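Local structure of heme peroxidase (Bacteroides thetaiotaomicron, 2GVK) at residues 154-159 / 207-212; 198-203 / 290-295. The protein probably catalyses the heme-dependent oxidation of dyes and other substrates by hydrogen peroxide, as a member of the dye-decolorizing peroxidase family. All blocks are in the same frame, centred on the assembly; numbering follows the deposited sequence.

Contact 1 of 2, residues 154-159 / 207-212; sequences IGFVDG and QQEKVI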
ATOM      1  N   ILE A 154       4.571 -20.412  18.406  1.00 13.98           N
ATOM      2  CA  ILE A 154       5.405 -20.440  19.634  1.00 14.15           C
ATOM      3  C   ILE A 154       6.268 -19.154  19.802  1.00 14.30           C
ATOM      4  O   ILE A 154       7.066 -19.057  20.726  1.00 14.81           O
ATOM      5  CB  ILE A 154       6.328 -21.676  19.654  1.00 14.59           C
ATOM      6  CG1 ILE A 154       7.119 -21.750  18.331  1.00 17.19           C
ATOM      7  CG2 ILE A 154       5.517 -22.904  19.868  1.00 14.96           C
ATOM      8  CD1 ILE A 154       8.378 -22.465  18.429  1.00 21.75           C
ATOM      9  N   GLY A 155       6.129 -18.208  18.875  1.00 13.87           N
ATOM     10  CA  GLY A 155       6.702 -16.865  19.039  1.00 13.83           C
ATOM     11  C   GLY A 155       8.093 -16.687  18.522  1.00 13.71           C
ATOM     12  O   GLY A 155       8.756 -15.716  18.855  1.00 14.32           O
ATOM     13  N   PHE A 156       8.557 -17.655  17.742  1.00 13.20           N
ATOM     14  CA  PHE A 156       9.849 -17.600  17.105  1.00 13.41           C
ATOM     15  C   PHE A 156       9.636 -17.528  15.615  1.00 13.89           C
ATOM     16  O   PHE A 156       8.800 -18.208  15.078  1.00 14.34           O
ATOM     17  CB  PHE A 156      10.656 -18.866  17.422  1.00 13.16           C
ATOM     18  CG  PHE A 156      11.343 -18.829  18.739  1.00 12.33           C
ATOM     19  CD1 PHE A 156      10.627 -18.994  19.924  1.00 12.02           C
ATOM     20  CD2 PHE A 156      12.711 -18.660  18.815  1.00 12.37           C
ATOM     21  CE1 PHE A 156      11.270 -18.986  21.140  1.00 10.57           C
ATOM     22  CE2 PHE A 156      13.352 -18.668  20.031  1.00 12.24           C
ATOM     23  CZ  PHE A 156      12.627 -18.794  21.197  1.00 11.81           C
ATOM     24  N   VAL A 157      10.428 -16.719  14.946  1.00 14.65           N
ATOM     25  CA  VAL A 157      10.393 -16.662  13.498  1.00 15.14           C
ATOM     26  C   VAL A 157      10.716 -18.016  12.936  1.00 15.93           C
ATOM     27  O   VAL A 157      11.619 -18.718  13.426  1.00 16.30           O
ATOM     28  CB  VAL A 157      11.403 -15.620  12.960  1.00 14.79           C
ATOM     29  CG1 VAL A 157      11.606 -15.776  11.434  1.00 16.69           C
ATOM     30  CG2 VAL A 157      10.945 -14.200  13.334  1.00 16.40           C
ATOM     31  N   ASP A 158       9.966 -18.433  11.941  1.00 16.53           N
ATOM     32  CA  ASP A 158      10.199 -19.693  11.287  0.60 16.99           C
ATOM     33  C   ASP A 158      10.403 -19.493   9.780  1.00 17.06           C
ATOM     34  O   ASP A 158       9.861 -18.539   9.191  1.00 16.80           O
ATOM     35  CB  ASP A 158       9.019 -20.616  11.514  0.60 17.21           C
ATOM     36  CG  ASP A 158       9.259 -21.997  10.966  0.60 19.47           C
ATOM     37  OD1 ASP A 158      10.183 -22.676  11.461  0.60 25.74           O
ATOM     38  OD2 ASP A 158       8.532 -22.403  10.043  0.60 23.18           O
ATOM     39  N   GLY A 159      11.194 -20.360   9.176  1.00 17.68           N
ATOM     40  CA  GLY A 159      11.379 -20.348   7.728  1.00 17.98           C
ATOM     41  C   GLY A 159      12.696 -19.751   7.249  1.00 17.96           C
ATOM     42  O   GLY A 159      12.976 -19.790   6.072  1.00 18.24           O
ATOM     43  N   GLN A 207      15.670 -20.640  27.801  1.00 13.21           N
ATOM     44  CA  GLN A 207      15.424 -22.078  27.614  0.50 12.94           C
ATOM     45  C   GLN A 207      14.660 -22.329  26.304  1.00 12.58           C
ATOM     46  O   GLN A 207      14.932 -23.294  25.596  1.00 12.35           O
ATOM     47  CB  GLN A 207      14.648 -22.673  28.805  0.50 13.05           C
ATOM     48  CG  GLN A 207      15.421 -22.646  30.142  0.50 15.16           C
ATOM     49  CD  GLN A 207      14.603 -23.222  31.314  0.50 17.78           C
ATOM     50  OE1 GLN A 207      13.661 -23.994  31.112  0.50 19.27           O
ATOM     51  NE2 GLN A 207      14.971 -22.846  32.539  0.50 18.41           N
ATOM     52  N   GLN A 208      13.726 -21.427  25.968  1.00 11.96           N
ATOM     53  CA  GLN A 208      13.000 -21.540  24.701  1.00 11.69           C
ATOM     54  C   GLN A 208      13.988 -21.472  23.535  1.00 11.64           C
ATOM     55  O   GLN A 208      13.852 -22.192  22.558  1.00 11.50           O
ATOM     56  CB  GLN A 208      11.958 -20.428  24.541  1.00 11.83           C
ATOM     57  CG  GLN A 208      10.736 -20.567  25.426  1.00 11.48           C
ATOM     58  CD  GLN A 208       9.718 -19.472  25.167  1.00 12.82           C
ATOM     59  OE1 GLN A 208      10.002 -18.509  24.462  1.00 12.78           O
ATOM     60  NE2 GLN A 208       8.528 -19.604  25.762  1.00 11.60           N
ATOM     61  N   GLU A 209      14.980 -20.589  23.645  1.00 11.48           N
ATOM     62  CA  GLU A 209      16.000 -20.446  22.599  1.00 11.70           C
ATOM     63  C   GLU A 209      16.835 -21.717  22.432  1.00 11.94           C
ATOM     64  O   GLU A 209      17.257 -22.054  21.316  1.00 12.06           O
ATOM     65  CB  GLU A 209      16.901 -19.251  22.908  1.00 11.77           C
ATOM     66  CG  GLU A 209      16.172 -17.915  22.759  1.00 12.51           C
ATOM     67  CD  GLU A 209      17.022 -16.724  23.127  1.00 15.34           C
ATOM     68  OE1 GLU A 209      17.945 -16.876  23.963  1.00 18.34           O
ATOM     69  OE2 GLU A 209      16.721 -15.612  22.635  1.00 15.90           O
ATOM     70  N   LYS A 210      17.042 -22.438  23.536  1.00 11.98           N
ATOM     71  CA  LYS A 210      17.786 -23.706  23.504  1.00 12.78           C
ATOM     72  C   LYS A 210      16.956 -24.815  22.887  1.00 12.47           C
ATOM     73  O   LYS A 210      17.497 -25.735  22.285  1.00 12.61           O
ATOM     74  CB  LYS A 210      18.231 -24.095  24.895  1.00 13.20           C
ATOM     75  CG  LYS A 210      19.317 -23.168  25.424  1.00 18.06           C
ATOM     76  CD  LYS A 210      19.938 -23.639  26.656  1.00 25.73           C
ATOM     77  CE  LYS A 210      21.047 -22.670  27.084  1.00 29.19           C
ATOM     78  NZ  LYS A 210      21.901 -22.238  25.884  1.00 32.63           N
ATOM     79  N   VAL A 211      15.640 -24.734  23.044  1.00 12.20           N
ATOM     80  CA  VAL A 211      14.742 -25.674  22.385  1.00 12.01           C
ATOM     81  C   VAL A 211      14.704 -25.454  20.841  1.00 12.10           C
ATOM     82  O   VAL A 211      14.679 -26.404  20.065  1.00 11.62           O
ATOM     83  CB  VAL A 211      13.292 -25.564  22.953  1.00 11.88           C
ATOM     84  CG1 VAL A 211      12.333 -26.435  22.147  1.00 11.67           C
ATOM     85  CG2 VAL A 211      13.265 -25.939  24.423  1.00 13.01           C
ATOM     86  N   ILE A 212      14.747 -24.191  20.419  1.00 12.18           N
ATOM     87  CA  ILE A 212      14.601 -23.843  19.014  1.00 12.77           C
ATOM     88  C   ILE A 212      15.954 -23.821  18.288  1.00 13.15           C
ATOM     89  O   ILE A 212      16.084 -24.368  17.198  1.00 13.21           O
ATOM     90  CB  ILE A 212      13.916 -22.470  18.855  1.00 13.15           C
ATOM     91  CG1 ILE A 212      12.518 -22.494  19.486  1.00 12.82           C
ATOM     92  CG2 ILE A 212      13.853 -22.056  17.380  1.00 14.22           C
ATOM     93  CD1 ILE A 212      11.581 -23.531  18.912  1.00 13.25           C
TER

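Contact 2 of 2, residues 198-203 / 290-295; sequences VAWNAL and DRLLDF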
ATOM      1  N   VAL A 198       0.765 -23.808  27.560  1.00 13.96           N
ATOM      2  CA  VAL A 198       0.949 -23.479  28.956  1.00 14.20           C
ATOM      3  C   VAL A 198       2.361 -23.868  29.412  1.00 14.23           C
ATOM      4  O   VAL A 198       3.082 -23.054  29.977  1.00 14.52           O
ATOM      5  CB  VAL A 198      -0.126 -24.155  29.842  1.00 14.24           C
ATOM      6  CG1 VAL A 198       0.209 -23.990  31.288  1.00 16.13           C
ATOM      7  CG2 VAL A 198      -1.496 -23.559  29.528  1.00 16.46           C
ATOM      8  N   ALA A 199       2.794 -25.067  29.052  1.00 14.05           N
ATOM      9  CA  ALA A 199       4.139 -25.511  29.392  1.00 13.96           C
ATOM     10  C   ALA A 199       5.203 -24.665  28.672  1.00 13.66           C
ATOM     11  O   ALA A 199       6.231 -24.338  29.250  1.00 14.00           O
ATOM     12  CB  ALA A 199       4.303 -26.935  29.052  1.00 14.12           C
ATOM     13  N   TRP A 200       4.956 -24.350  27.395  1.00 13.37           N
ATOM     14  CA  TRP A 200       5.894 -23.554  26.600  1.00 13.21           C
ATOM     15  C   TRP A 200       6.083 -22.169  27.189  1.00 13.71           C
ATOM     16  O   TRP A 200       7.207 -21.693  27.329  1.00 13.70           O
ATOM     17  CB  TRP A 200       5.393 -23.440  25.167  1.00 12.88           C
ATOM     18  CG  TRP A 200       6.239 -22.599  24.292  1.00 12.13           C
ATOM     19  CD1 TRP A 200       5.917 -21.392  23.767  1.00 11.70           C
ATOM     20  CD2 TRP A 200       7.570 -22.902  23.819  1.00 11.26           C
ATOM     21  NE1 TRP A 200       6.954 -20.907  23.026  1.00 13.29           N
ATOM     22  CE2 TRP A 200       7.974 -21.830  23.014  1.00 11.85           C
ATOM     23  CE3 TRP A 200       8.456 -23.978  24.014  1.00 13.18           C
ATOM     24  CZ2 TRP A 200       9.221 -21.803  22.369  1.00 11.60           C
ATOM     25  CZ3 TRP A 200       9.695 -23.947  23.372  1.00 11.75           C
ATOM     26  CH2 TRP A 200      10.070 -22.859  22.583  1.00 12.70           C
ATOM     27  N   ASN A 201       4.976 -21.532  27.548  1.00 14.34           N
ATOM     28  CA  ASN A 201       5.013 -20.171  28.050  1.00 15.05           C
ATOM     29  C   ASN A 201       5.639 -20.101  29.458  1.00 15.67           C
ATOM     30  O   ASN A 201       6.079 -19.058  29.889  1.00 16.35           O
ATOM     31  CB  ASN A 201       3.595 -19.563  28.058  1.00 15.09           C
ATOM     32  CG  ASN A 201       3.095 -19.181  26.651  1.00 16.22           C
ATOM     33  OD1 ASN A 201       3.879 -18.917  25.746  1.00 19.74           O
ATOM     34  ND2 ASN A 201       1.794 -19.045  26.517  1.00 20.24           N
ATOM     35  N   ALA A 202       5.702 -21.233  30.142  1.00 15.75           N
ATOM     36  CA  ALA A 202       6.315 -21.292  31.456  1.00 15.85           C
ATOM     37  C   ALA A 202       7.850 -21.319  31.375  1.00 15.67           C
ATOM     38  O   ALA A 202       8.538 -21.131  32.394  1.00 15.85           O
ATOM     39  CB  ALA A 202       5.799 -22.516  32.228  1.00 16.06           C
ATOM     40  N   LEU A 203       8.389 -21.609  30.182  1.00 15.21           N
ATOM     41  CA  LEU A 203       9.846 -21.620  29.961  0.50 15.13           C
ATOM     42  C   LEU A 203      10.390 -20.219  29.839  1.00 15.14           C
ATOM     43  O   LEU A 203       9.840 -19.405  29.100  1.00 15.37           O
ATOM     44  CB  LEU A 203      10.187 -22.355  28.668  0.50 15.18           C
ATOM     45  CG  LEU A 203      10.178 -23.855  28.652  0.50 15.13           C
ATOM     46  CD1 LEU A 203      10.535 -24.328  27.244  0.50 16.21           C
ATOM     47  CD2 LEU A 203      11.168 -24.420  29.693  0.50 13.74           C
ATOM     48  N   ASP A 290      14.053 -34.254  18.892  1.00 12.60           N
ATOM     49  CA  ASP A 290      13.724 -32.826  18.835  1.00 13.05           C
ATOM     50  C   ASP A 290      13.081 -32.370  20.154  1.00 12.99           C
ATOM     51  O   ASP A 290      12.011 -32.863  20.557  1.00 12.90           O
ATOM     52  CB  ASP A 290      12.753 -32.582  17.669  1.00 13.44           C
ATOM     53  CG  ASP A 290      12.560 -31.116  17.353  1.00 15.48           C
ATOM     54  OD1 ASP A 290      12.891 -30.257  18.193  1.00 12.58           O
ATOM     55  OD2 ASP A 290      12.039 -30.825  16.254  1.00 17.80           O
ATOM     56  N   ARG A 291      13.733 -31.463  20.840  1.00 13.03           N
ATOM     57  CA  ARG A 291      13.232 -30.963  22.108  0.50 12.89           C
ATOM     58  C   ARG A 291      11.863 -30.270  21.945  1.00 12.80           C
ATOM     59  O   ARG A 291      11.064 -30.254  22.856  1.00 12.72           O
ATOM     60  CB  ARG A 291      14.241 -30.006  22.711  0.50 12.92           C
ATOM     61  CG  ARG A 291      13.804 -29.358  23.938  0.50 14.17           C
ATOM     62  CD  ARG A 291      14.056 -30.189  25.188  0.50 15.32           C
ATOM     63  NE  ARG A 291      14.012 -29.311  26.336  0.50 14.03           N
ATOM     64  CZ  ARG A 291      12.996 -29.204  27.173  0.50 14.53           C
ATOM     65  NH1 ARG A 291      11.997 -30.061  27.133  0.50 13.07           N
ATOM     66  NH2 ARG A 291      13.026 -28.267  28.120  0.50 16.04           N
ATOM     67  N   LEU A 292      11.606 -29.733  20.766  1.00 12.57           N
ATOM     68  CA  LEU A 292      10.322 -29.062  20.511  1.00 12.62           C
ATOM     69  C   LEU A 292       9.164 -30.043  20.572  1.00 12.50           C
ATOM     70  O   LEU A 292       8.035 -29.649  20.843  1.00 12.79           O
ATOM     71  CB  LEU A 292      10.341 -28.336  19.175  1.00 12.92           C
ATOM     72  CG  LEU A 292       9.108 -27.472  18.844  1.00 14.51           C
ATOM     73  CD1 LEU A 292       8.770 -26.483  19.957  1.00 14.25           C
ATOM     74  CD2 LEU A 292       9.323 -26.754  17.552  1.00 15.38           C
ATOM     75  N   LEU A 293       9.446 -31.330  20.385  1.00 12.43           N
ATOM     76  CA  LEU A 293       8.397 -32.349  20.519  1.00 12.56           C
ATOM     77  C   LEU A 293       7.941 -32.547  21.980  1.00 12.98           C
ATOM     78  O   LEU A 293       6.888 -33.111  22.221  1.00 13.27           O
ATOM     79  CB  LEU A 293       8.838 -33.679  19.927  1.00 12.61           C
ATOM     80  CG  LEU A 293       9.024 -33.706  18.406  1.00 11.95           C
ATOM     81  CD1 LEU A 293       9.556 -35.077  17.969  1.00 14.59           C
ATOM     82  CD2 LEU A 293       7.743 -33.383  17.668  1.00 14.72           C
ATOM     83  N   ASP A 294       8.687 -31.996  22.933  1.00 13.14           N
ATOM     84  CA  ASP A 294       8.246 -32.000  24.318  1.00 13.59           C
ATOM     85  C   ASP A 294       7.074 -31.002  24.507  1.00 13.79           C
ATOM     86  O   ASP A 294       6.444 -30.977  25.547  1.00 14.43           O
ATOM     87  CB  ASP A 294       9.400 -31.643  25.261  1.00 13.91           C
ATOM     88  CG  ASP A 294      10.518 -32.719  25.282  1.00 17.22           C
ATOM     89  OD1 ASP A 294      10.271 -33.879  24.869  1.00 21.79           O
ATOM     90  OD2 ASP A 294      11.645 -32.391  25.702  1.00 20.12           O
ATOM     91  N   PHE A 295       6.808 -30.182  23.486  1.00 13.40           N
ATOM     92  CA  PHE A 295       5.768 -29.162  23.565  1.00 13.29           C
ATOM     93  C   PHE A 295       4.808 -29.231  22.405  1.00 13.20           C
ATOM     94  O   PHE A 295       3.918 -28.376  22.276  1.00 13.09           O
ATOM     95  CB  PHE A 295       6.405 -27.769  23.617  1.00 13.43           C
ATOM     96  CG  PHE A 295       7.345 -27.592  24.727  1.00 12.94           C
ATOM     97  CD1 PHE A 295       6.898 -27.186  25.976  1.00 14.06           C
ATOM     98  CD2 PHE A 295       8.701 -27.872  24.562  1.00 12.53           C
ATOM     99  CE1 PHE A 295       7.781 -27.050  27.022  1.00 13.90           C
ATOM    100  CE2 PHE A 295       9.577 -27.748  25.611  1.00 14.25           C
ATOM    101  CZ  PHE A 295       9.120 -27.326  26.838  1.00 14.25           C
TER

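Contact 1 of 2, residues 154-159 / 207-212
Phe-156 and Ile-212 mark the nearest approach of the two backbones, with their CA atoms 8.1 Å apart where irregular loop 154-159 passes helix 205-212. Gly-155 to Gly-159 match the GXXDG signature of dye-decolorizing peroxidases, consistent with a heme-binding loop, and the contact illustrates how such a loop can be packed against a neighbouring helix mainly through one aromatic side chain. Phe-156 carries most of it. Its chi1 of -82° sets CG anti to the carbonyl carbon, and the ring meets the helix on one face and at its edge. Over that face stands Ile-212 CG1, 3.7 Å from the ring centroid and only 4° off the normal, a CH-pi contact; the second branch, Ile-212 CG2, lies 3.9 Å from Phe-156 CD2. At the edge, near the ring plane, Gln-208 OE1 comes to 3.6 Å from Phe-156 CE1, with the amide turned 60° from the ring. The same oxygen accepts a hydrogen bond from Lys-216 NZ, which meets its polar need; the approach to the ring edge is a packing contact. Glu-209 offers its aliphatic part, CG lying 4.0 Å from Phe-156 CZ, while its OE2 accepts from the backbone N of Lys-216. Further along the loop, the backbone O of Asp-158 bonds to Asn-58 ND2 of a second subunit. Beside the ring the two isoleucines meet tip to tip. Ile-154 holds CG1 in the crowded position between N and the carbonyl carbon, and its CD1 presses to 3.4 Å from Ile-212 CD1, tighter than usual for two methyls.

Contact 2 of 2, residues 198-203 / 290-295
Trp-200 presents the edge of its indole to the face of Phe-295, a T-shaped pair that ties helix 197-201 to the 3-10 turn leading into strand 296-306 of the main antiparallel sheet. The centroids of the indole six-membered ring and the phenyl ring are 5.3 Å apart and the planes stand at 73°. Trp-200 CE3 is the touching atom, 3.8 Å above the phenyl plane and displaced toward the rim, and it is nearest Phe-295 CG. Trp-200 CG is anti to the backbone N (chi1 177°). The backbone N of Trp-200 also lies 3.7 Å from Phe-295 CD1.

Much of the rest of the first shell is aliphatic. Ala-199 CB rests 4.0 Å from Phe-295 CE1, with Ala-199 O beside the same carbon, oblique to the ring. Leu-203 reaches tip to tip toward the phenyl through CD1; since Leu-203 has a second conformer, how closely the two meet is doubtful. Leu-292 adds a looser contact to the indole, CD1 to CZ3.

One layer further out, polar bonds hold the indole and the backbone that carries the phenyl. The indole NE1 donates to the backbone O of Ile-154. The backbone of Phe-295 is held by its own turn, in which Phe-295 N bonds to Leu-292 O, and by pairing with Asp-196, just after strand 186-195. Across the same turn Arg-291 NH1 makes a salt bridge of 2.8 Å to Asp-294 OD2, though Arg-291 has a second conformer and the bridge holds for one copy alone. Asp-290, whose OD2 is bonded to His-232 ND1, starts the turn as an Asx turn: its OD1 accepts from Leu-292 N at 2.9 Å, the donor lying 49° out of the carboxylate plane.

Contacts 1 and 2 lie with their centres about 10 Å apart, on the same side of the chain's centre and within the C-terminal part of the dye-decolorizing peroxidase sequence. Along the chain their segments alternate: 154-159, 198-203, 207-212, 290-295. Helix 197-201, with the turn after it, serves contact 2, and helix 205-212, next in the chain, serves contact 1. The two are stitched together by Gln-208 NE2, which donates to the backbone O of Trp-200 (2.9 Å), and by Val-211 CG2 packing against Arg-291 CG (3.5 Å). Trp-200 also touches Phe-156 and Ile-212, so the GXXDG-bearing loop and the approach to strand 296-306 share continuous packing through this helix pair.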